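Nucleoside diphosphate kinase (Aquifex aeolicus, PDB 3ZTP) catalyses transfer of the gamma-phosphate of ATP to nucleoside diphosphates by a ping-pong mechanism through a phosphohistidine intermediate, working as a homotetramer. Local coordinates at the interface of chains A and B. Numbering follows the deposited sequence. Chains: chain A/B, Nucleoside diphosphate kinase.

The interface of chains A and B. Residues chain A 34-37, 142; chain B 39-41, 71.
B:Met39 lies along the edge of A:Ile34 to A:Leu37, where strands 33-40 of two nucleoside diphosphate kinase subunits meet edge to edge about a two-fold axis within the homotetramer. The backbone N-H of B:Met39 bonds to the carbonyl O of A:Leu37 at 2.9 Å. Beside this bond the CB atoms of A:Leu37 and B:Met39 touch at 3.8 Å. The packing is tight around the thioether. With CG anti to the backbone N (chi1 177°) the methionine chain runs out straight, then bends at chi3 (-68°) and turns its methyl CE onto CG2 of A:Ile34, 3.5 Å away. Its SD rests 3.5 Å from the carbonyl O of A:Ile34. The C-terminal A:Val142 closes the other flank: with CG1 anti to the carbonyl carbon (chi1 -67°), its methyl CG2 falls between the backbone N and that carbon, lies against CG of B:Met39 at 3.6 Å and also meets CB of B:Pro71, the valine running antiparallel alongside both side chains. An alanine in place of B:Met39 would probably open a gap between A:Ile34 and A:Val142, leaving CG2 of A:Ile34 without its methyl partner and CG2 of A:Val142 resting on B:Pro71. The looser side is bridged by water. Water 1 links the backbone N of A:Leu37 to the carbonyl O of B:Met39, lying 2.8 Å from that oxygen. At the chain end, water 2 sits 2.7 Å from the terminal carboxylate OXT of A:Val142 and also pairs with guanidinium NH1 of B:Arg41, so carboxylate and arginine meet through solvent; the positive group would probably still temper the terminal charge. A:Lys35 NZ adds a weak bond to the other carboxylate oxygen, O, within its own chain.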
ATOM      1  N   ILE A  34      -0.548 -12.865 -13.847  1.00  8.23           N
ATOM      2  CA  ILE A  34      -0.508 -12.351 -12.477  1.00  7.88           C
ATOM      3  C   ILE A  34      -0.856 -10.869 -12.554  1.00  8.24           C
ATOM      4  O   ILE A  34      -0.126 -10.083 -13.148  1.00 10.14           O
ATOM      5  CB  ILE A  34       0.847 -12.559 -11.792  1.00  8.19           C
ATOM      6  CG1 ILE A  34       1.152 -14.058 -11.720  1.00  9.46           C
ATOM      7  CG2 ILE A  34       0.847 -11.933 -10.424  1.00  9.80           C
ATOM      8  CD1 ILE A  34       2.553 -14.392 -11.226  1.00 12.03           C
ATOM      9  N   LYS A  35      -2.003 -10.511 -11.979  1.00  7.72           N
ATOM     10  CA  LYS A  35      -2.513  -9.132 -12.003  1.00  7.37           C
ATOM     11  C   LYS A  35      -2.182  -8.337 -10.747  1.00  8.23           C
ATOM     12  O   LYS A  35      -2.313  -7.105 -10.729  1.00  8.03           O
ATOM     13  CB  LYS A  35      -4.017  -9.132 -12.223  1.00  9.49           C
ATOM     14  CG  LYS A  35      -4.468  -9.758 -13.540  1.00 12.43           C
ATOM     15  CD  LYS A  35      -3.977  -8.999 -14.715  1.00 13.96           C
ATOM     16  CE  LYS A  35      -4.496  -7.572 -14.691  1.00 19.33           C
ATOM     17  NZ  LYS A  35      -4.085  -6.806 -15.911  1.00 24.62           N
ATOM     18  N   ALA A  36      -1.838  -9.024  -9.669  1.00  6.70           N
ATOM     19  CA  ALA A  36      -1.426  -8.353  -8.440  1.00  7.29           C
ATOM     20  C   ALA A  36      -0.630  -9.362  -7.635  1.00  6.58           C
ATOM     21  O   ALA A  36      -0.835 -10.585  -7.751  1.00  6.92           O
ATOM     22  CB  ALA A  36      -2.639  -7.857  -7.637  1.00  8.38           C
ATOM     23  N   LEU A  37       0.287  -8.873  -6.828  1.00  6.19           N
ATOM     24  CA  LEU A  37       1.178  -9.735  -6.061  1.00  5.57           C
ATOM     25  C   LEU A  37       1.735  -8.967  -4.917  1.00  6.02           C
ATOM     26  O   LEU A  37       2.232  -7.862  -5.113  1.00  7.04           O
ATOM     27  CB  LEU A  37       2.335 -10.219  -6.970  1.00  7.30           C
ATOM     28  CG  LEU A  37       3.356 -11.155  -6.339  1.00  7.71           C
ATOM     29  CD1 LEU A  37       2.813 -12.499  -6.126  1.00  8.54           C
ATOM     30  CD2 LEU A  37       4.584 -11.235  -7.230  1.00 10.71           C
ATOM     31  N   VAL A 142      -2.582  -4.415 -11.731  1.00 12.06           N
ATOM     32  CA  VAL A 142      -1.801  -3.730 -12.780  1.00 15.05           C
ATOM     33  C   VAL A 142      -1.457  -4.683 -13.914  1.00 19.08           C
ATOM     34  O   VAL A 142      -1.659  -5.890 -13.785  1.00 17.94           O
ATOM     35  CB  VAL A 142      -0.481  -3.114 -12.230  1.00 18.80           C
ATOM     36  CG1 VAL A 142      -0.774  -1.977 -11.278  1.00 19.80           C
ATOM     37  CG2 VAL A 142       0.390  -4.176 -11.547  1.00 18.14           C
ATOM     38  OXT VAL A 142      -1.009  -4.261 -14.992  1.00 21.72           O
TER
ATOM     39  N   MET B  39       4.153  -6.468  -6.855  1.00  6.08           N
ATOM     40  CA  MET B  39       3.977  -6.071  -8.251  1.00  7.39           C
ATOM     41  C   MET B  39       3.391  -4.672  -8.284  1.00  6.77           C
ATOM     42  O   MET B  39       2.438  -4.388  -7.569  1.00  8.26           O
ATOM     43  CB  MET B  39       3.041  -7.053  -8.949  1.00  7.38           C
ATOM     44  CG  MET B  39       2.757  -6.669 -10.371  1.00  8.40           C
ATOM     45  SD  MET B  39       1.778  -7.929 -11.218  1.00 14.30           S
ATOM     46  CE  MET B  39       2.934  -9.222 -11.294  1.00 14.54           C
ATOM     47  N   PHE B  40       3.954  -3.796  -9.106  1.00  7.45           N
ATOM     48  CA  PHE B  40       3.483  -2.439  -9.239  1.00  7.46           C
ATOM     49  C   PHE B  40       3.853  -1.959 -10.632  1.00  8.87           C
ATOM     50  O   PHE B  40       4.511  -2.681 -11.395  1.00  9.05           O
ATOM     51  CB  PHE B  40       4.084  -1.532  -8.141  1.00  8.14           C
ATOM     52  CG  PHE B  40       5.550  -1.345  -8.269  1.00  7.74           C
ATOM     53  CD1 PHE B  40       6.421  -2.317  -7.814  1.00  8.80           C
ATOM     54  CD2 PHE B  40       6.077  -0.212  -8.906  1.00  8.69           C
ATOM     55  CE1 PHE B  40       7.799  -2.179  -7.980  1.00  9.10           C
ATOM     56  CE2 PHE B  40       7.466  -0.060  -9.036  1.00  9.56           C
ATOM     57  CZ  PHE B  40       8.308  -1.059  -8.586  1.00  9.67           C
ATOM     58  N   ARG B  41       3.427  -0.752 -10.973  1.00  8.34           N
ATOM     59  CA  ARG B  41       3.771  -0.153 -12.256  1.00  9.31           C
ATOM     60  C   ARG B  41       4.359   1.228 -12.011  1.00  9.66           C
ATOM     61  O   ARG B  41       3.693   2.109 -11.448  1.00  9.47           O
ATOM     62  CB  ARG B  41       2.538  -0.058 -13.127  1.00 12.55           C
ATOM     63  CG  ARG B  41       2.782   0.740 -14.395  1.00 20.72           C
ATOM     64  CD  ARG B  41       2.543  -0.088 -15.583  1.00 24.97           C
ATOM     65  NE  ARG B  41       2.807   0.632 -16.826  1.00 18.88           N
ATOM     66  CZ  ARG B  41       2.176   0.361 -17.951  1.00 20.63           C
ATOM     67  NH1 ARG B  41       1.265  -0.606 -17.983  1.00 22.62           N
ATOM     68  NH2 ARG B  41       2.480   1.037 -19.044  1.00 21.39           N
ATOM     69  N   PRO B  71       3.994  -3.723 -15.909  1.00 10.57           N
ATOM     70  CA  PRO B  71       4.277  -3.957 -14.492  1.00 10.02           C
ATOM     71  C   PRO B  71       5.637  -4.616 -14.250  1.00  8.53           C
ATOM     72  O   PRO B  71       6.192  -5.331 -15.118  1.00  9.06           O
ATOM     73  CB  PRO B  71       3.153  -4.884 -14.036  1.00 13.38           C
ATOM     74  CG  PRO B  71       2.342  -5.225 -15.239  1.00 15.87           C
ATOM     75  CD  PRO B  71       2.803  -4.426 -16.406  1.00 11.29           C
TER
HETATM   76  O   HOH W   1       0.140  -5.814  -6.799  1.00  9.00           O
HETATM   77  O   HOH W   2      -0.328  -1.766 -15.708  1.00 28.36           O